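Local coordinates for putative cell adhesion protein (Bacteroides thetaiotaomicron, PDB 4DGU) that is probably a fimbrillin-like subunit of a bacterial pilus, with a likely role in cell adhesion, and binds zinc ions, at residues 192-198 with 214-220; 12-16 with 64-68. Residues are numbered along the deposited sequence.

Interaction 1 (192-198 with 214-220); sequences QKINAGE and AVEDLDL
Residues 192-198 and 214-220 run antiparallel. I194 and L218 form a hydrogen-bonded pair, N to O 2.8 Å both ways, beside the non-hydrogen-bonded K193-D219; L220 N reaches Q192 O (3.1 Å). On the inner face I194 (m, t) is the main bump, CG2 against A214 CB (3.6 Å), CD1 against L220 CD1 (3.7 Å); with L218 and L220 it packs on L226. K193, sharing its face with D219, makes a salt bridge from NZ to D217 OD2 (3.2 Å). In the type II turn N195-E198, with G197 at positive phi, E198 N binds N195 O (3.0 Å) and E198 OE1 accepts N195 N (2.8 Å). D217 folds into the hollow beside it, OD1 accepting A196 N (2.7 Å); G197 N binds A214 O (2.7 Å). A214 pairs in parallel with the second subunit. E216, of a zinc site seen in this protein, has its side chain about 4 Å from a bound zinc ion. This is a two-residue antiparallel ladder, a type II turn leading 192-198 out, at a fimbrillin-like subunit interface.

Interaction 2 (12-16 with 64-68); sequences TNFSI and SRAWN
A short antiparallel strand pairing joins the first modelled residues, 12-16, to the strand 65-66 at one end of the large mixed sheet, with an aromatic cluster on one face. N13 and A66 are the non-hydrogen-bonded pair (CA-CA 4.4 Å) and F14 and R65 the hydrogen-bonded one (CA-CA 5.5 Å), with F14 N to R65 O at 2.9 Å and R65 N to F14 O at 3.0 Å. A third bond, W67 N to T12 O at 2.9 Å, prolongs the ladder just beyond the short strand. F14 has chi1 p and chi2 near 90°, and its ring is wedged between R65 CB, over one face and 3.9 Å from the ring centroid in a CH-pi contact, and the W67 indole on the opposite side, met obliquely: six-membered ring centred 4.4 Å away, planes at 43°, F14 CD2 3.3 Å from W67 CE2. V121 is touched by F14 and W67, whose NE1 bonds to S118 O, while R65 extends its guanidinium to M48 O. Backed by the buried F14 ring and the W67 indole, this antiparallel edge pairing adds 65-66 to strand 13-20 of the mixed sheet, consistent with the transthyretin-like beta fold of fimbrillin-like proteins.

Both contacts illustrate one principle: in both, a short antiparallel ladder is accompanied by side-chain packing, yet of different kinds. They share no elements: interaction 2 lies in the large mixed sheet, interaction 1 in a separate two-stranded sheet, on opposite sides of the chain's centre, with centres about 44 Å apart. Each is partly buried. Interaction 1 puts aliphatic packing on its inner face, a salt bridge from K193 on the other, and a polar turn beyond the ladder, close to zinc and to a second subunit. Interaction 2 relies on aromatic packing, away from the annotated sites, and no other chain of the assembly touches its segments.

Interaction 1 (192-198 with 214-220)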
ATOM      1  N   GLN A 192     -12.572  11.072  -8.120  1.00 45.41           N
ATOM      2  CA  GLN A 192     -11.441  11.982  -8.235  1.00 45.16           C
ATOM      3  C   GLN A 192     -10.298  11.498  -7.369  1.00 51.07           C
ATOM      4  O   GLN A 192     -10.509  10.703  -6.449  1.00 49.91           O
ATOM      5  CB  GLN A 192     -11.845  13.412  -7.821  1.00 46.25           C
ATOM      6  CG  GLN A 192     -12.437  13.515  -6.412  1.00 47.41           C
ATOM      7  CD  GLN A 192     -13.201  14.789  -6.199  1.00 57.68           C
ATOM      8  OE1 GLN A 192     -12.643  15.826  -5.884  1.00 54.87           O
ATOM      9  NE2 GLN A 192     -14.497  14.743  -6.371  1.00 53.70           N
ATOM     10  N   LYS A 193      -9.101  12.022  -7.627  1.00 50.14           N
ATOM     11  CA  LYS A 193      -7.935  11.711  -6.845  1.00 50.16           C
ATOM     12  C   LYS A 193      -7.851  12.633  -5.630  1.00 53.65           C
ATOM     13  O   LYS A 193      -7.938  13.857  -5.752  1.00 53.90           O
ATOM     14  CB  LYS A 193      -6.658  11.809  -7.710  1.00 53.95           C
ATOM     15  CG  LYS A 193      -5.349  11.664  -6.928  1.00 66.08           C
ATOM     16  CD  LYS A 193      -4.568  10.447  -7.353  1.00 78.69           C
ATOM     17  CE  LYS A 193      -3.321  10.260  -6.521  1.00 91.35           C
ATOM     18  NZ  LYS A 193      -2.204  11.180  -6.918  1.00 98.22           N
ATOM     19  N   ILE A 194      -7.643  12.024  -4.456  1.00 49.46           N
ATOM     20  CA  ILE A 194      -7.374  12.741  -3.201  1.00 49.30           C
ATOM     21  C   ILE A 194      -5.912  12.449  -2.887  1.00 49.95           C
ATOM     22  O   ILE A 194      -5.530  11.285  -2.846  1.00 47.19           O
ATOM     23  CB  ILE A 194      -8.320  12.320  -2.046  1.00 51.51           C
ATOM     24  CG1 ILE A 194      -9.806  12.621  -2.357  1.00 51.01           C
ATOM     25  CG2 ILE A 194      -7.870  12.982  -0.730  1.00 52.91           C
ATOM     26  CD1 ILE A 194     -10.768  11.899  -1.441  1.00 47.21           C
ATOM     27  N   ASN A 195      -5.098  13.484  -2.713  1.00 47.61           N
ATOM     28  CA  ASN A 195      -3.670  13.314  -2.392  1.00 47.55           C
ATOM     29  C   ASN A 195      -3.436  13.090  -0.895  1.00 49.03           C
ATOM     30  O   ASN A 195      -4.204  13.586  -0.063  1.00 48.76           O
ATOM     31  CB  ASN A 195      -2.864  14.532  -2.846  1.00 48.28           C
ATOM     32  CG  ASN A 195      -3.016  14.843  -4.311  1.00 63.23           C
ATOM     33  OD1 ASN A 195      -2.923  13.973  -5.184  1.00 61.13           O
ATOM     34  ND2 ASN A 195      -3.258  16.100  -4.608  1.00 58.13           N
ATOM     35  N   ALA A 196      -2.363  12.350  -0.564  1.00 44.52           N
ATOM     36  CA  ALA A 196      -1.904  12.093   0.808  1.00 43.26           C
ATOM     37  C   ALA A 196      -1.617  13.414   1.490  1.00 48.61           C
ATOM     38  O   ALA A 196      -1.011  14.315   0.883  1.00 49.55           O
ATOM     39  CB  ALA A 196      -0.667  11.222   0.794  1.00 43.04           C
ATOM     40  N   GLY A 197      -2.173  13.573   2.690  1.00 45.48           N
ATOM     41  CA  GLY A 197      -2.033  14.798   3.469  1.00 46.78           C
ATOM     42  C   GLY A 197      -2.883  15.968   2.993  1.00 55.21           C
ATOM     43  O   GLY A 197      -2.707  17.093   3.481  1.00 56.56           O
ATOM     44  N   GLU A 198      -3.795  15.740   2.034  1.00 53.58           N
ATOM     45  CA  GLU A 198      -4.667  16.803   1.513  1.00 55.86           C
ATOM     46  C   GLU A 198      -5.720  17.066   2.587  1.00 57.11           C
ATOM     47  O   GLU A 198      -6.400  16.134   3.029  1.00 54.12           O
ATOM     48  CB  GLU A 198      -5.284  16.408   0.143  1.00 57.74           C
ATOM     49  CG  GLU A 198      -5.757  17.563  -0.741  1.00 73.86           C
ATOM     50  CD  GLU A 198      -6.255  17.222  -2.151  1.00102.49           C
ATOM     51  OE1 GLU A 198      -6.127  16.056  -2.596  1.00 75.18           O
ATOM     52  OE2 GLU A 198      -6.762  18.149  -2.825  1.00114.66           O
ATOM     53  N   ALA A 214      -6.485  13.122   4.377  1.00 52.54           N
ATOM     54  CA  ALA A 214      -6.191  11.803   3.852  1.00 51.79           C
ATOM     55  C   ALA A 214      -4.794  11.413   4.277  1.00 54.70           C
ATOM     56  O   ALA A 214      -3.894  12.251   4.298  1.00 54.90           O
ATOM     57  CB  ALA A 214      -6.327  11.790   2.335  1.00 52.73           C
ATOM     58  N   VAL A 215      -4.625  10.163   4.663  1.00 52.43           N
ATOM     59  CA  VAL A 215      -3.338   9.639   5.095  1.00 54.08           C
ATOM     60  C   VAL A 215      -2.559   9.139   3.897  1.00 61.14           C
ATOM     61  O   VAL A 215      -1.335   9.202   3.884  1.00 63.13           O
ATOM     62  CB  VAL A 215      -3.469   8.539   6.183  1.00 58.66           C
ATOM     63  CG1 VAL A 215      -3.833   9.149   7.531  1.00 58.34           C
ATOM     64  CG2 VAL A 215      -4.484   7.450   5.786  1.00 58.70           C
ATOM     65  N   GLU A 216      -3.273   8.647   2.889  1.00 59.20           N
ATOM     66  CA  GLU A 216      -2.718   8.079   1.659  1.00 59.06           C
ATOM     67  C   GLU A 216      -3.435   8.625   0.411  1.00 60.11           C
ATOM     68  O   GLU A 216      -4.517   9.204   0.513  1.00 59.60           O
ATOM     69  CB  GLU A 216      -2.844   6.535   1.723  1.00 60.16           C
ATOM     70  CG  GLU A 216      -1.879   5.786   0.813  1.00 78.28           C
ATOM     71  CD  GLU A 216      -0.402   6.123   0.956  1.00115.50           C
ATOM     72  OE1 GLU A 216       0.181   5.791   2.018  1.00100.60           O
ATOM     73  OE2 GLU A 216       0.189   6.661  -0.012  1.00119.06           O
ATOM     74  N   ASP A 217      -2.809   8.449  -0.759  1.00 54.72           N
ATOM     75  CA  ASP A 217      -3.362   8.808  -2.063  1.00 52.90           C
ATOM     76  C   ASP A 217      -4.537   7.905  -2.338  1.00 55.77           C
ATOM     77  O   ASP A 217      -4.439   6.686  -2.101  1.00 55.25           O
ATOM     78  CB  ASP A 217      -2.295   8.657  -3.160  1.00 54.47           C
ATOM     79  CG  ASP A 217      -1.389   9.852  -3.407  1.00 67.17           C
ATOM     80  OD1 ASP A 217      -1.345  10.762  -2.549  1.00 69.57           O
ATOM     81  OD2 ASP A 217      -0.723   9.880  -4.459  1.00 74.76           O
ATOM     82  N   LEU A 218      -5.672   8.494  -2.770  1.00 50.67           N
ATOM     83  CA  LEU A 218      -6.907   7.746  -3.073  1.00 49.07           C
ATOM     84  C   LEU A 218      -7.418   8.166  -4.404  1.00 51.60           C
ATOM     85  O   LEU A 218      -7.975   9.247  -4.513  1.00 53.67           O
ATOM     86  CB  LEU A 218      -8.003   7.959  -2.001  1.00 49.09           C
ATOM     87  CG  LEU A 218      -7.691   7.552  -0.562  1.00 54.15           C
ATOM     88  CD1 LEU A 218      -8.569   8.322   0.415  1.00 54.42           C
ATOM     89  CD2 LEU A 218      -7.852   6.060  -0.363  1.00 58.78           C
ATOM     90  N   ASP A 219      -7.187   7.350  -5.429  1.00 46.75           N
ATOM     91  CA  ASP A 219      -7.623   7.625  -6.789  1.00 47.32           C
ATOM     92  C   ASP A 219      -8.980   6.942  -6.961  1.00 48.72           C
ATOM     93  O   ASP A 219      -9.064   5.813  -7.462  1.00 45.68           O
ATOM     94  CB  ASP A 219      -6.566   7.132  -7.804  1.00 50.38           C
ATOM     95  CG  ASP A 219      -6.707   7.669  -9.230  1.00 69.54           C
ATOM     96  OD1 ASP A 219      -7.523   8.606  -9.447  1.00 70.12           O
ATOM     97  OD2 ASP A 219      -5.985   7.166 -10.129  1.00 79.91           O
ATOM     98  N   LEU A 220     -10.033   7.611  -6.460  1.00 44.31           N
ATOM     99  CA  LEU A 220     -11.390   7.071  -6.388  1.00 43.84           C
ATOM    100  C   LEU A 220     -12.003   6.833  -7.750  1.00 51.21           C
ATOM    101  O   LEU A 220     -11.811   7.625  -8.672  1.00 54.26           O
ATOM    102  CB  LEU A 220     -12.310   7.983  -5.571  1.00 44.37           C
ATOM    103  CG  LEU A 220     -11.837   8.363  -4.132  1.00 47.49           C
ATOM    104  CD1 LEU A 220     -12.657   9.529  -3.618  1.00 48.26           C
ATOM    105  CD2 LEU A 220     -11.901   7.173  -3.163  1.00 44.04           C
TER

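Interaction 2 (12-16 with 64-68)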
ATOM      1  N   THR A  12     -43.042 -13.464 -24.175  1.00 60.54           N
ATOM      2  CA  THR A  12     -43.446 -12.282 -24.929  1.00 61.93           C
ATOM      3  C   THR A  12     -42.843 -11.036 -24.273  1.00 66.74           C
ATOM      4  O   THR A  12     -42.231 -10.210 -24.956  1.00 65.27           O
ATOM      5  CB  THR A  12     -44.973 -12.215 -25.033  1.00 81.82           C
ATOM      6  OG1 THR A  12     -45.422 -13.405 -25.686  1.00 84.63           O
ATOM      7  CG2 THR A  12     -45.468 -11.000 -25.831  1.00 83.41           C
ATOM      8  N   ASN A  13     -43.011 -10.917 -22.936  1.00 64.32           N
ATOM      9  CA  ASN A  13     -42.487  -9.830 -22.106  1.00 61.66           C
ATOM     10  C   ASN A  13     -41.495 -10.362 -21.078  1.00 63.96           C
ATOM     11  O   ASN A  13     -41.500 -11.554 -20.762  1.00 64.04           O
ATOM     12  CB  ASN A  13     -43.623  -9.100 -21.406  1.00 61.95           C
ATOM     13  CG  ASN A  13     -44.527  -8.291 -22.317  1.00 94.63           C
ATOM     14  OD1 ASN A  13     -44.792  -8.645 -23.472  1.00100.15           O
ATOM     15  ND2 ASN A  13     -45.056  -7.194 -21.801  1.00 84.03           N
ATOM     16  N   PHE A  14     -40.634  -9.469 -20.557  1.00 58.06           N
ATOM     17  CA  PHE A  14     -39.664  -9.826 -19.532  1.00 54.41           C
ATOM     18  C   PHE A  14     -39.746  -8.879 -18.348  1.00 57.72           C
ATOM     19  O   PHE A  14     -40.016  -7.684 -18.518  1.00 57.37           O
ATOM     20  CB  PHE A  14     -38.219  -9.857 -20.085  1.00 53.14           C
ATOM     21  CG  PHE A  14     -37.647  -8.556 -20.606  1.00 51.86           C
ATOM     22  CD1 PHE A  14     -36.968  -7.686 -19.762  1.00 52.64           C
ATOM     23  CD2 PHE A  14     -37.732  -8.229 -21.951  1.00 51.59           C
ATOM     24  CE1 PHE A  14     -36.402  -6.511 -20.256  1.00 52.32           C
ATOM     25  CE2 PHE A  14     -37.153  -7.058 -22.440  1.00 53.30           C
ATOM     26  CZ  PHE A  14     -36.501  -6.206 -21.594  1.00 51.48           C
ATOM     27  N   SER A  15     -39.473  -9.416 -17.146  1.00 53.49           N
ATOM     28  CA  SER A  15     -39.402  -8.616 -15.930  1.00 52.92           C
ATOM     29  C   SER A  15     -37.924  -8.287 -15.652  1.00 55.12           C
ATOM     30  O   SER A  15     -37.019  -8.921 -16.223  1.00 52.83           O
ATOM     31  CB  SER A  15     -40.055  -9.346 -14.760  1.00 56.24           C
ATOM     32  OG  SER A  15     -39.337 -10.517 -14.409  1.00 60.16           O
ATOM     33  N   ILE A  16     -37.689  -7.286 -14.806  1.00 51.40           N
ATOM     34  CA  ILE A  16     -36.342  -6.869 -14.440  1.00 50.22           C
ATOM     35  C   ILE A  16     -36.115  -7.150 -12.945  1.00 56.62           C
ATOM     36  O   ILE A  16     -37.034  -6.992 -12.126  1.00 58.12           O
ATOM     37  CB  ILE A  16     -36.136  -5.368 -14.825  1.00 52.23           C
ATOM     38  CG1 ILE A  16     -36.053  -5.151 -16.365  1.00 52.23           C
ATOM     39  CG2 ILE A  16     -34.999  -4.659 -14.056  1.00 51.24           C
ATOM     40  CD1 ILE A  16     -34.795  -5.592 -17.080  1.00 55.45           C
ATOM     41  N   SER A  64     -43.057  -4.439 -17.255  1.00 65.36           N
ATOM     42  CA  SER A  64     -42.610  -5.552 -18.074  1.00 65.56           C
ATOM     43  C   SER A  64     -42.317  -4.954 -19.441  1.00 69.91           C
ATOM     44  O   SER A  64     -42.989  -3.997 -19.850  1.00 71.98           O
ATOM     45  CB  SER A  64     -43.652  -6.665 -18.133  1.00 69.78           C
ATOM     46  OG  SER A  64     -44.890  -6.188 -18.633  1.00 85.71           O
ATOM     47  N   ARG A  65     -41.241  -5.395 -20.079  1.00 62.59           N
ATOM     48  CA  ARG A  65     -40.917  -4.859 -21.388  1.00 60.53           C
ATOM     49  C   ARG A  65     -41.138  -5.938 -22.447  1.00 59.20           C
ATOM     50  O   ARG A  65     -40.835  -7.100 -22.199  1.00 57.10           O
ATOM     51  CB  ARG A  65     -39.480  -4.306 -21.420  1.00 59.93           C
ATOM     52  CG  ARG A  65     -39.179  -3.550 -22.715  1.00 69.21           C
ATOM     53  CD  ARG A  65     -38.025  -2.602 -22.592  1.00 69.24           C
ATOM     54  NE  ARG A  65     -38.383  -1.428 -21.804  1.00 70.38           N
ATOM     55  CZ  ARG A  65     -37.628  -0.341 -21.722  1.00 76.52           C
ATOM     56  NH1 ARG A  65     -36.479  -0.271 -22.382  1.00 49.56           N
ATOM     57  NH2 ARG A  65     -38.001   0.675 -20.953  1.00 60.75           N
ATOM     58  N   ALA A  66     -41.681  -5.544 -23.615  1.00 55.70           N
ATOM     59  CA  ALA A  66     -41.908  -6.390 -24.785  1.00 55.72           C
ATOM     60  C   ALA A  66     -40.556  -6.836 -25.373  1.00 56.09           C
ATOM     61  O   ALA A  66     -39.618  -6.037 -25.424  1.00 53.00           O
ATOM     62  CB  ALA A  66     -42.703  -5.608 -25.814  1.00 57.58           C
ATOM     63  N   TRP A  67     -40.453  -8.088 -25.828  1.00 54.18           N
ATOM     64  CA  TRP A  67     -39.191  -8.572 -26.382  1.00 54.32           C
ATOM     65  C   TRP A  67     -38.921  -8.049 -27.834  1.00 62.32           C
ATOM     66  O   TRP A  67     -37.940  -8.477 -28.451  1.00 61.79           O
ATOM     67  CB  TRP A  67     -39.080 -10.114 -26.293  1.00 52.30           C
ATOM     68  CG  TRP A  67     -38.380 -10.611 -25.051  1.00 51.89           C
ATOM     69  CD1 TRP A  67     -38.921 -11.370 -24.049  1.00 54.97           C
ATOM     70  CD2 TRP A  67     -37.006 -10.382 -24.682  1.00 49.77           C
ATOM     71  NE1 TRP A  67     -37.967 -11.643 -23.090  1.00 52.84           N
ATOM     72  CE2 TRP A  67     -36.781 -11.056 -23.459  1.00 52.81           C
ATOM     73  CE3 TRP A  67     -35.941  -9.684 -25.275  1.00 49.02           C
ATOM     74  CZ2 TRP A  67     -35.543 -11.027 -22.809  1.00 50.25           C
ATOM     75  CZ3 TRP A  67     -34.721  -9.650 -24.629  1.00 48.45           C
ATOM     76  CH2 TRP A  67     -34.533 -10.300 -23.402  1.00 48.64           C
ATOM     77  N   ASN A  68     -39.714  -7.076 -28.323  1.00 61.91           N
ATOM     78  CA  ASN A  68     -39.496  -6.456 -29.632  1.00 63.60           C
ATOM     79  C   ASN A  68     -38.530  -5.296 -29.492  1.00 69.25           C
ATOM     80  O   ASN A  68     -37.711  -5.085 -30.386  1.00 70.39           O
ATOM     81  CB  ASN A  68     -40.788  -6.000 -30.328  1.00 66.39           C
ATOM     82  CG  ASN A  68     -41.927  -5.683 -29.427  1.00 89.63           C
ATOM     83  OD1 ASN A  68     -42.688  -6.568 -29.039  1.00 93.37           O
ATOM     84  ND2 ASN A  68     -42.075  -4.412 -29.098  1.00 74.91           N
TER